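CdiI immunity protein (PDB 5E3E) probably protects its own cell by binding and neutralising the RNase A-like CdiA toxin with which it forms a complex. Local coordinates at residues Glu5-Tyr17 / Thr39-Ile52. Numbering follows the deposited sequence.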
ATOM      1  N   GLU A   5      -2.188 -12.744   6.083  1.00 18.20           N
ATOM      2  CA  GLU A   5      -1.503 -13.858   6.774  1.00 18.50           C
ATOM      3  C   GLU A   5      -1.204 -14.949   5.775  1.00 16.44           C
ATOM      4  O   GLU A   5      -0.174 -15.611   5.891  1.00 17.70           O
ATOM      5  CB  GLU A   5      -2.357 -14.443   7.920  1.00 21.16           C
ATOM      6  CG  GLU A   5      -2.641 -13.445   9.045  1.00 24.03           C
ATOM      7  CD  GLU A   5      -3.462 -14.026  10.174  1.00 26.92           C
ATOM      8  OE1 GLU A   5      -4.149 -15.059   9.971  1.00 28.34           O
ATOM      9  OE2 GLU A   5      -3.426 -13.426  11.273  1.00 30.38           O
ATOM     10  N   LYS A   6      -2.094 -15.178   4.809  1.00 14.31           N
ATOM     11  CA  LYS A   6      -1.914 -16.244   3.802  1.00 13.63           C
ATOM     12  C   LYS A   6      -1.442 -15.789   2.422  1.00 12.60           C
ATOM     13  O   LYS A   6      -0.821 -16.585   1.705  1.00 12.75           O
ATOM     14  CB  LYS A   6      -3.195 -17.047   3.652  1.00 14.77           C
ATOM     15  CG  LYS A   6      -3.693 -17.637   4.972  1.00 15.73           C
ATOM     16  CD  LYS A   6      -2.684 -18.498   5.721  1.00 17.67           C
ATOM     17  CE  LYS A   6      -3.287 -19.069   7.009  1.00 18.85           C
ATOM     18  NZ  LYS A   6      -2.318 -19.924   7.723  1.00 20.56           N
ATOM     19  N   TYR A   7      -1.692 -14.501   2.100  1.00 11.16           N
ATOM     20  CA  TYR A   7      -1.172 -13.869   0.909  1.00 11.14           C
ATOM     21  C   TYR A   7      -0.184 -12.726   1.214  1.00 11.12           C
ATOM     22  O   TYR A   7      -0.325 -11.607   0.709  1.00 11.60           O
ATOM     23  CB  TYR A   7      -2.314 -13.374   0.004  1.00 10.89           C
ATOM     24  CG  TYR A   7      -3.132 -14.499  -0.590  1.00 10.90           C
ATOM     25  CD1 TYR A   7      -4.140 -15.124   0.156  1.00 10.68           C
ATOM     26  CD2 TYR A   7      -2.909 -14.941  -1.879  1.00 11.77           C
ATOM     27  CE1 TYR A   7      -4.902 -16.134  -0.410  1.00 11.27           C
ATOM     28  CE2 TYR A   7      -3.667 -15.974  -2.458  1.00 12.26           C
ATOM     29  CZ  TYR A   7      -4.639 -16.585  -1.688  1.00 11.97           C
ATOM     30  OH  TYR A   7      -5.395 -17.584  -2.295  1.00 12.96           O
ATOM     31  N   PRO A   8       0.885 -13.027   1.950  1.00 12.40           N
ATOM     32  CA  PRO A   8       1.740 -11.905   2.326  1.00 12.16           C
ATOM     33  C   PRO A   8       2.525 -11.306   1.155  1.00 11.92           C
ATOM     34  O   PRO A   8       2.898 -10.148   1.222  1.00 11.67           O
ATOM     35  CB  PRO A   8       2.683 -12.519   3.368  1.00 12.41           C
ATOM     36  CG  PRO A   8       2.756 -13.953   2.998  1.00 12.49           C
ATOM     37  CD  PRO A   8       1.352 -14.286   2.538  1.00 12.67           C
ATOM     38  N   TYR A   9       2.846 -12.099   0.140  1.00 11.88           N
ATOM     39  CA  TYR A   9       3.715 -11.611  -0.941  1.00 12.09           C
ATOM     40  C   TYR A   9       2.998 -10.611  -1.851  1.00 12.00           C
ATOM     41  O   TYR A   9       3.535  -9.572  -2.205  1.00 11.98           O
ATOM     42  CB  TYR A   9       4.389 -12.775  -1.718  1.00 12.36           C
ATOM     43  CG  TYR A   9       5.312 -13.531  -0.822  1.00 12.83           C
ATOM     44  CD1 TYR A   9       6.593 -13.068  -0.595  1.00 13.10           C
ATOM     45  CD2 TYR A   9       4.864 -14.614  -0.052  1.00 12.99           C
ATOM     46  CE1 TYR A   9       7.433 -13.692   0.299  1.00 13.50           C
ATOM     47  CE2 TYR A   9       5.713 -15.245   0.867  1.00 13.43           C
ATOM     48  CZ  TYR A   9       6.994 -14.748   1.041  1.00 13.69           C
ATOM     49  OH  TYR A   9       7.884 -15.318   1.941  1.00 14.08           O
ATOM     50  N   LEU A  10       1.780 -10.932  -2.213  1.00 12.27           N
ATOM     51  CA  LEU A  10       0.925  -9.991  -2.935  1.00 12.46           C
ATOM     52  C   LEU A  10       0.507  -8.833  -2.061  1.00 12.14           C
ATOM     53  O   LEU A  10       0.438  -7.704  -2.536  1.00 11.81           O
ATOM     54  CB  LEU A  10      -0.318 -10.674  -3.501  1.00 13.24           C
ATOM     55  CG  LEU A  10      -0.214 -11.160  -4.914  1.00 14.13           C
ATOM     56  CD1 LEU A  10      -1.509 -11.879  -5.269  1.00 14.93           C
ATOM     57  CD2 LEU A  10       0.058  -9.998  -5.890  1.00 14.20           C
ATOM     58  N   SER A  11       0.245  -9.081  -0.784  1.00 12.08           N
ATOM     59  CA  SER A  11      -0.084  -7.963   0.124  1.00 12.38           C
ATOM     60  C   SER A  11       1.090  -6.960   0.165  1.00 11.89           C
ATOM     61  O   SER A  11       0.876  -5.771   0.165  1.00 11.84           O
ATOM     62  CB  SER A  11      -0.405  -8.441   1.517  1.00 12.96           C
ATOM     63  OG  SER A  11      -1.560  -9.258   1.456  1.00 14.41           O
ATOM     64  N   TYR A  12       2.327  -7.470   0.182  1.00 11.52           N
ATOM     65  CA  TYR A  12       3.512  -6.625   0.216  1.00 11.33           C
ATOM     66  C   TYR A  12       3.625  -5.775  -1.056  1.00 11.10           C
ATOM     67  O   TYR A  12       3.775  -4.553  -0.947  1.00 11.09           O
ATOM     68  CB  TYR A  12       4.774  -7.469   0.403  1.00 11.37           C
ATOM     69  CG  TYR A  12       6.053  -6.680   0.388  1.00 11.53           C
ATOM     70  CD1 TYR A  12       6.361  -5.795   1.418  1.00 11.76           C
ATOM     71  CD2 TYR A  12       6.924  -6.786  -0.654  1.00 11.70           C
ATOM     72  CE1 TYR A  12       7.538  -5.060   1.414  1.00 12.00           C
ATOM     73  CE2 TYR A  12       8.089  -6.043  -0.683  1.00 11.89           C
ATOM     74  CZ  TYR A  12       8.416  -5.193   0.352  1.00 12.07           C
ATOM     75  OH  TYR A  12       9.616  -4.459   0.333  1.00 12.49           O
ATOM     76  N   LEU A  13       3.547  -6.404  -2.243  1.00 10.95           N
ATOM     77  CA  LEU A  13       3.507  -5.642  -3.485  1.00 11.13           C
ATOM     78  C   LEU A  13       2.408  -4.571  -3.468  1.00 10.99           C
ATOM     79  O   LEU A  13       2.642  -3.435  -3.816  1.00 10.89           O
ATOM     80  CB  LEU A  13       3.277  -6.537  -4.691  1.00 11.35           C
ATOM     81  CG  LEU A  13       3.164  -5.901  -6.070  1.00 11.59           C
ATOM     82  CD1 LEU A  13       4.497  -5.221  -6.459  1.00 11.79           C
ATOM     83  CD2 LEU A  13       2.776  -6.977  -7.078  1.00 11.97           C
ATOM     84  N   LEU A  14       1.202  -4.964  -3.098  1.00 11.06           N
ATOM     85  CA  LEU A  14       0.043  -4.131  -3.304  1.00 11.28           C
ATOM     86  C   LEU A  14      -0.085  -3.033  -2.249  1.00 11.51           C
ATOM     87  O   LEU A  14      -0.642  -1.977  -2.548  1.00 11.57           O
ATOM     88  CB  LEU A  14      -1.234  -4.983  -3.382  1.00 11.54           C
ATOM     89  CG  LEU A  14      -1.309  -5.922  -4.593  1.00 11.87           C
ATOM     90  CD1 LEU A  14      -2.607  -6.714  -4.657  1.00 12.29           C
ATOM     91  CD2 LEU A  14      -1.045  -5.221  -5.905  1.00 12.08           C
ATOM     92  N   ARG A  15       0.491  -3.254  -1.077  1.00 11.55           N
ATOM     93  CA  ARG A  15       0.424  -2.278  -0.006  1.00 12.05           C
ATOM     94  C   ARG A  15       1.657  -1.428   0.140  1.00 12.08           C
ATOM     95  O   ARG A  15       1.525  -0.262   0.513  1.00 12.30           O
ATOM     96  CB  ARG A  15       0.086  -2.913   1.318  1.00 12.54           C
ATOM     97  CG  ARG A  15      -1.227  -3.628   1.302  1.00 13.04           C
ATOM     98  CD  ARG A  15      -1.507  -4.250   2.648  1.00 14.02           C
ATOM     99  NE  ARG A  15      -2.765  -5.007   2.685  1.00 15.18           N
ATOM    100  CZ  ARG A  15      -3.276  -5.562   3.792  1.00 16.60           C
ATOM    101  NH1 ARG A  15      -2.658  -5.471   4.974  1.00 17.22           N
ATOM    102  NH2 ARG A  15      -4.398  -6.256   3.720  1.00 17.33           N
ATOM    103  N   CYS A  16       2.842  -1.965  -0.121  1.00 11.93           N
ATOM    104  CA  CYS A  16       4.058  -1.200   0.077  1.00 12.27           C
ATOM    105  C   CYS A  16       4.490  -0.527  -1.220  1.00 11.89           C
ATOM    106  O   CYS A  16       5.093   0.557  -1.168  1.00 12.08           O
ATOM    107  CB  CYS A  16       5.191  -2.040   0.643  1.00 12.77           C
ATOM    108  SG  CYS A  16       4.942  -2.500   2.372  1.00 14.42           S
ATOM    109  N   TYR A  17       4.310  -1.205  -2.362  1.00 11.54           N
ATOM    110  CA  TYR A  17       4.694  -0.626  -3.627  1.00 11.52           C
ATOM    111  C   TYR A  17       3.524   0.136  -4.210  1.00 11.42           C
ATOM    112  O   TYR A  17       3.691   1.317  -4.512  1.00 11.42           O
ATOM    113  CB  TYR A  17       5.251  -1.676  -4.614  1.00 11.66           C
ATOM    114  CG  TYR A  17       6.699  -1.993  -4.297  1.00 11.91           C
ATOM    115  CD1 TYR A  17       7.041  -2.893  -3.301  1.00 11.92           C
ATOM    116  CD2 TYR A  17       7.737  -1.316  -4.983  1.00 12.19           C
ATOM    117  CE1 TYR A  17       8.366  -3.125  -2.988  1.00 12.26           C
ATOM    118  CE2 TYR A  17       9.052  -1.572  -4.708  1.00 12.68           C
ATOM    119  CZ  TYR A  17       9.369  -2.473  -3.712  1.00 12.68           C
ATOM    120  OH  TYR A  17      10.695  -2.702  -3.420  1.00 12.95           O
ATOM    121  N   THR A  39      14.546  -4.038  -6.582  1.00 15.18           N
ATOM    122  CA  THR A  39      14.818  -3.893  -5.165  1.00 15.21           C
ATOM    123  C   THR A  39      14.757  -5.224  -4.421  1.00 14.80           C
ATOM    124  O   THR A  39      15.634  -5.509  -3.575  1.00 15.68           O
ATOM    125  CB  THR A  39      13.807  -2.892  -4.539  1.00 15.24           C
ATOM    126  OG1 THR A  39      13.918  -1.628  -5.197  1.00 15.72           O
ATOM    127  CG2 THR A  39      14.088  -2.699  -3.059  1.00 15.64           C
ATOM    128  N   GLU A  40      13.763  -6.056  -4.746  1.00 14.06           N
ATOM    129  CA  GLU A  40      13.481  -7.257  -3.977  1.00 13.90           C
ATOM    130  C   GLU A  40      14.227  -8.468  -4.541  1.00 13.71           C
ATOM    131  O   GLU A  40      14.727  -8.440  -5.680  1.00 13.71           O
ATOM    132  CB  GLU A  40      11.989  -7.539  -3.922  1.00 13.97           C
ATOM    133  CG  GLU A  40      11.126  -6.363  -3.447  1.00 14.05           C
ATOM    134  CD  GLU A  40      11.455  -5.854  -2.044  1.00 14.18           C
ATOM    135  OE1 GLU A  40      11.982  -6.637  -1.236  1.00 14.68           O
ATOM    136  OE2 GLU A  40      11.102  -4.698  -1.680  1.00 14.02           O
ATOM    137  N   THR A  41      14.359  -9.513  -3.733  1.00 13.76           N
ATOM    138  CA  THR A  41      15.128 -10.692  -4.154  1.00 13.92           C
ATOM    139  C   THR A  41      14.350 -11.514  -5.164  1.00 14.21           C
ATOM    140  O   THR A  41      13.122 -11.363  -5.306  1.00 13.83           O
ATOM    141  CB  THR A  41      15.437 -11.591  -2.966  1.00 14.01           C
ATOM    142  OG1 THR A  41      14.218 -12.133  -2.451  1.00 13.75           O
ATOM    143  CG2 THR A  41      16.146 -10.789  -1.877  1.00 14.12           C
ATOM    144  N   ALA A  42      15.056 -12.404  -5.842  1.00 14.68           N
ATOM    145  CA  ALA A  42      14.404 -13.340  -6.758  1.00 15.18           C
ATOM    146  C   ALA A  42      13.411 -14.221  -5.972  1.00 15.58           C
ATOM    147  O   ALA A  42      12.314 -14.517  -6.472  1.00 15.46           O
ATOM    148  CB  ALA A  42      15.452 -14.221  -7.453  1.00 15.72           C
ATOM    149  N   GLU A  43      13.759 -14.595  -4.742  1.00 15.93           N
ATOM    150  CA  GLU A  43      12.860 -15.428  -3.959  1.00 16.57           C
ATOM    151  C   GLU A  43      11.554 -14.694  -3.665  1.00 15.76           C
ATOM    152  O   GLU A  43      10.498 -15.314  -3.632  1.00 15.31           O
ATOM    153  CB  GLU A  43      13.457 -15.837  -2.623  1.00 17.67           C
ATOM    154  CG  GLU A  43      14.614 -16.827  -2.683  1.00 19.41           C
ATOM    155  CD  GLU A  43      15.946 -16.256  -3.148  1.00 21.35           C
ATOM    156  OE1 GLU A  43      16.150 -15.019  -3.240  1.00 22.01           O
ATOM    157  OE2 GLU A  43      16.844 -17.108  -3.396  1.00 24.44           O
ATOM    158  N   GLU A  44      11.649 -13.402  -3.349  1.00 15.19           N
ATOM    159  CA  GLU A  44      10.472 -12.628  -3.066  1.00 15.34           C
ATOM    160  C   GLU A  44       9.540 -12.613  -4.278  1.00 15.13           C
ATOM    161  O   GLU A  44       8.328 -12.871  -4.150  1.00 14.56           O
ATOM    162  CB  GLU A  44      10.845 -11.215  -2.621  1.00 15.72           C
ATOM    163  CG  GLU A  44       9.672 -10.334  -2.269  1.00 16.22           C
ATOM    164  CD  GLU A  44       9.106 -10.589  -0.883  1.00 16.73           C
ATOM    165  OE1 GLU A  44       8.027 -10.024  -0.576  1.00 17.59           O
ATOM    166  OE2 GLU A  44       9.713 -11.317  -0.062  1.00 18.36           O
ATOM    167  N   ARG A  45      10.060 -12.290  -5.463  0.50 14.95           N
ATOM    168  CA  ARG A  45       9.165 -12.201  -6.616  0.50 14.84           C
ATOM    169  C   ARG A  45       8.619 -13.564  -7.059  0.50 14.65           C
ATOM    170  O   ARG A  45       7.497 -13.615  -7.534  0.50 14.27           O
ATOM    171  CB  ARG A  45       9.762 -11.421  -7.793  0.50 15.29           C
ATOM    172  CG  ARG A  45      10.966 -12.020  -8.435  0.50 15.68           C
ATOM    173  CD  ARG A  45      11.311 -11.274  -9.735  0.50 16.07           C
ATOM    174  NE  ARG A  45      12.380 -11.966 -10.449  0.50 16.38           N
ATOM    175  CZ  ARG A  45      13.672 -11.685 -10.299  0.50 17.06           C
ATOM    176  NH1 ARG A  45      14.043 -10.722  -9.473  0.50 17.01           N
ATOM    177  NH2 ARG A  45      14.609 -12.358 -10.979  0.50 17.45           N
ATOM    178  N   LEU A  46       9.393 -14.644  -6.904  1.00 14.77           N
ATOM    179  CA  LEU A  46       8.860 -15.976  -7.209  1.00 15.04           C
ATOM    180  C   LEU A  46       7.731 -16.377  -6.263  1.00 14.21           C
ATOM    181  O   LEU A  46       6.797 -17.046  -6.698  1.00 13.80           O
ATOM    182  CB  LEU A  46       9.956 -17.063  -7.154  1.00 16.41           C
ATOM    183  CG  LEU A  46      10.940 -16.921  -8.311  1.00 18.16           C
ATOM    184  CD1 LEU A  46      12.081 -17.901  -8.097  1.00 20.15           C
ATOM    185  CD2 LEU A  46      10.262 -17.189  -9.647  1.00 19.11           C
ATOM    186  N   GLN A  47       7.792 -15.956  -4.996  1.00 13.46           N
ATOM    187  CA  GLN A  47       6.707 -16.273  -4.059  1.00 13.19           C
ATOM    188  C   GLN A  47       5.477 -15.394  -4.372  1.00 13.03           C
ATOM    189  O   GLN A  47       4.345 -15.842  -4.217  1.00 12.72           O
ATOM    190  CB  GLN A  47       7.178 -16.091  -2.626  1.00 13.37           C
ATOM    191  CG  GLN A  47       8.186 -17.195  -2.232  1.00 13.76           C
ATOM    192  CD  GLN A  47       8.740 -17.053  -0.829  1.00 14.22           C
ATOM    193  OE1 GLN A  47       8.356 -17.798   0.082  1.00 14.42           O
ATOM    194  NE2 GLN A  47       9.634 -16.111  -0.654  1.00 14.45           N
HETATM  195  N   MSE A  48       5.716 -14.161  -4.827  1.00 12.90           N
HETATM  196  CA  MSE A  48       4.623 -13.284  -5.266  1.00 13.52           C
HETATM  197  C   MSE A  48       3.958 -13.898  -6.497  1.00 13.14           C
HETATM  198  O   MSE A  48       2.737 -13.993  -6.562  1.00 12.74           O
HETATM  199  CB  MSE A  48       5.158 -11.846  -5.457  1.00 14.72           C
HETATM  200  CG  MSE A  48       4.082 -10.800  -5.796  1.00 16.17           C
HETATM  201 SE   MSE A  48       3.607 -10.884  -7.717  1.00 20.94          SE
HETATM  202  CE  MSE A  48       5.287 -10.109  -8.412  1.00 18.27           C
ATOM    203  N   LYS A  49       4.754 -14.375  -7.449  1.00 12.95           N
ATOM    204  CA  LYS A  49       4.211 -15.001  -8.649  1.00 13.33           C
ATOM    205  C   LYS A  49       3.390 -16.238  -8.269  1.00 12.88           C
ATOM    206  O   LYS A  49       2.348 -16.492  -8.866  1.00 12.80           O
ATOM    207  CB  LYS A  49       5.334 -15.342  -9.629  1.00 14.56           C
ATOM    208  CG  LYS A  49       5.847 -14.075 -10.315  1.00 15.49           C
ATOM    209  CD  LYS A  49       7.161 -14.254 -11.064  1.00 17.46           C
ATOM    210  CE  LYS A  49       7.036 -15.201 -12.199  1.00 19.66           C
ATOM    211  NZ  LYS A  49       8.397 -15.441 -12.758  1.00 21.56           N
ATOM    212  N   ALA A  50       3.872 -17.018  -7.309  1.00 12.39           N
ATOM    213  CA  ALA A  50       3.110 -18.222  -6.880  1.00 12.43           C
ATOM    214  C   ALA A  50       1.731 -17.837  -6.373  1.00 12.18           C
ATOM    215  O   ALA A  50       0.756 -18.517  -6.690  1.00 12.16           O
ATOM    216  CB  ALA A  50       3.865 -19.012  -5.830  1.00 12.52           C
ATOM    217  N   GLU A  51       1.641 -16.743  -5.617  1.00 11.94           N
ATOM    218  CA  GLU A  51       0.329 -16.242  -5.152  1.00 11.97           C
ATOM    219  C   GLU A  51      -0.579 -15.783  -6.305  1.00 11.81           C
ATOM    220  O   GLU A  51      -1.756 -16.078  -6.317  1.00 11.72           O
ATOM    221  CB  GLU A  51       0.488 -15.118  -4.125  1.00 12.04           C
ATOM    222  CG  GLU A  51       1.065 -15.606  -2.820  1.00 12.47           C
ATOM    223  CD  GLU A  51       1.075 -14.536  -1.715  1.00 12.57           C
ATOM    224  OE1 GLU A  51       0.540 -13.428  -1.925  1.00 12.93           O
ATOM    225  OE2 GLU A  51       1.642 -14.836  -0.648  1.00 13.02           O
ATOM    226  N   ILE A  52      -0.021 -15.086  -7.299  1.00 11.72           N
ATOM    227  CA  ILE A  52      -0.786 -14.787  -8.493  1.00 11.97           C
ATOM    228  C   ILE A  52      -1.364 -16.071  -9.091  1.00 12.31           C
ATOM    229  O   ILE A  52      -2.521 -16.099  -9.498  1.00 12.30           O
ATOM    230  CB  ILE A  52       0.051 -14.040  -9.542  1.00 12.03           C
ATOM    231  CG1 ILE A  52       0.376 -12.654  -9.027  1.00 12.00           C
ATOM    232  CG2 ILE A  52      -0.673 -14.072 -10.899  1.00 12.19           C
ATOM    233  CD1 ILE A  52       1.139 -11.746 -10.004  1.00 12.21           C
TER
HETATM  234  O   HOH W   1       6.265  -9.649  -2.704  1.00 11.93           O
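Glu51 sets CG anti to its carbonyl carbon (chi1 -68°) and runs extended beyond it, bringing its carboxylate to the first turn of helix 8-17, where the N-cap residue Tyr7 packs its CB on Glu51 OE1. Leu10 N donates to Glu51 OE1 at 2.8 Å from above the carboxylate plane, and Tyr9 N to Glu51 OE2 at 3.1 Å on the syn side, though well out of that plane; the negative group probably also gains from the helix dipole. With CG beside its backbone N (chi1 -64°), Tyr9 lays its ring over Gln47, whose CB stands 3.5 Å from the ring centroid, while Glu44 and Glu51 OE2 lie at the ring edge. A water bridges Tyr9 O and Glu44 OE1. Farther along, SE of Met48, a selenomethionine, meets Leu13 CD2 at 4.0 Å and Leu10 CD2 at 4.1 Å. Glu40 OE2 accepts from Tyr12 OH at 2.5 Å and Tyr17 OH at 2.7 Å, its carboxylate nearly perpendicular to the Tyr12 ring; Gly62 N of the toxin chain also donates to it. The axes of 8-17 and 42-52 cross at -105°, 8.2 Å apart: a steep helix pair of an all-helical immunity protein, anchored by a carboxylate at a helix N-terminus, with a tyrosine-glutamate cluster beside it at the toxin interface.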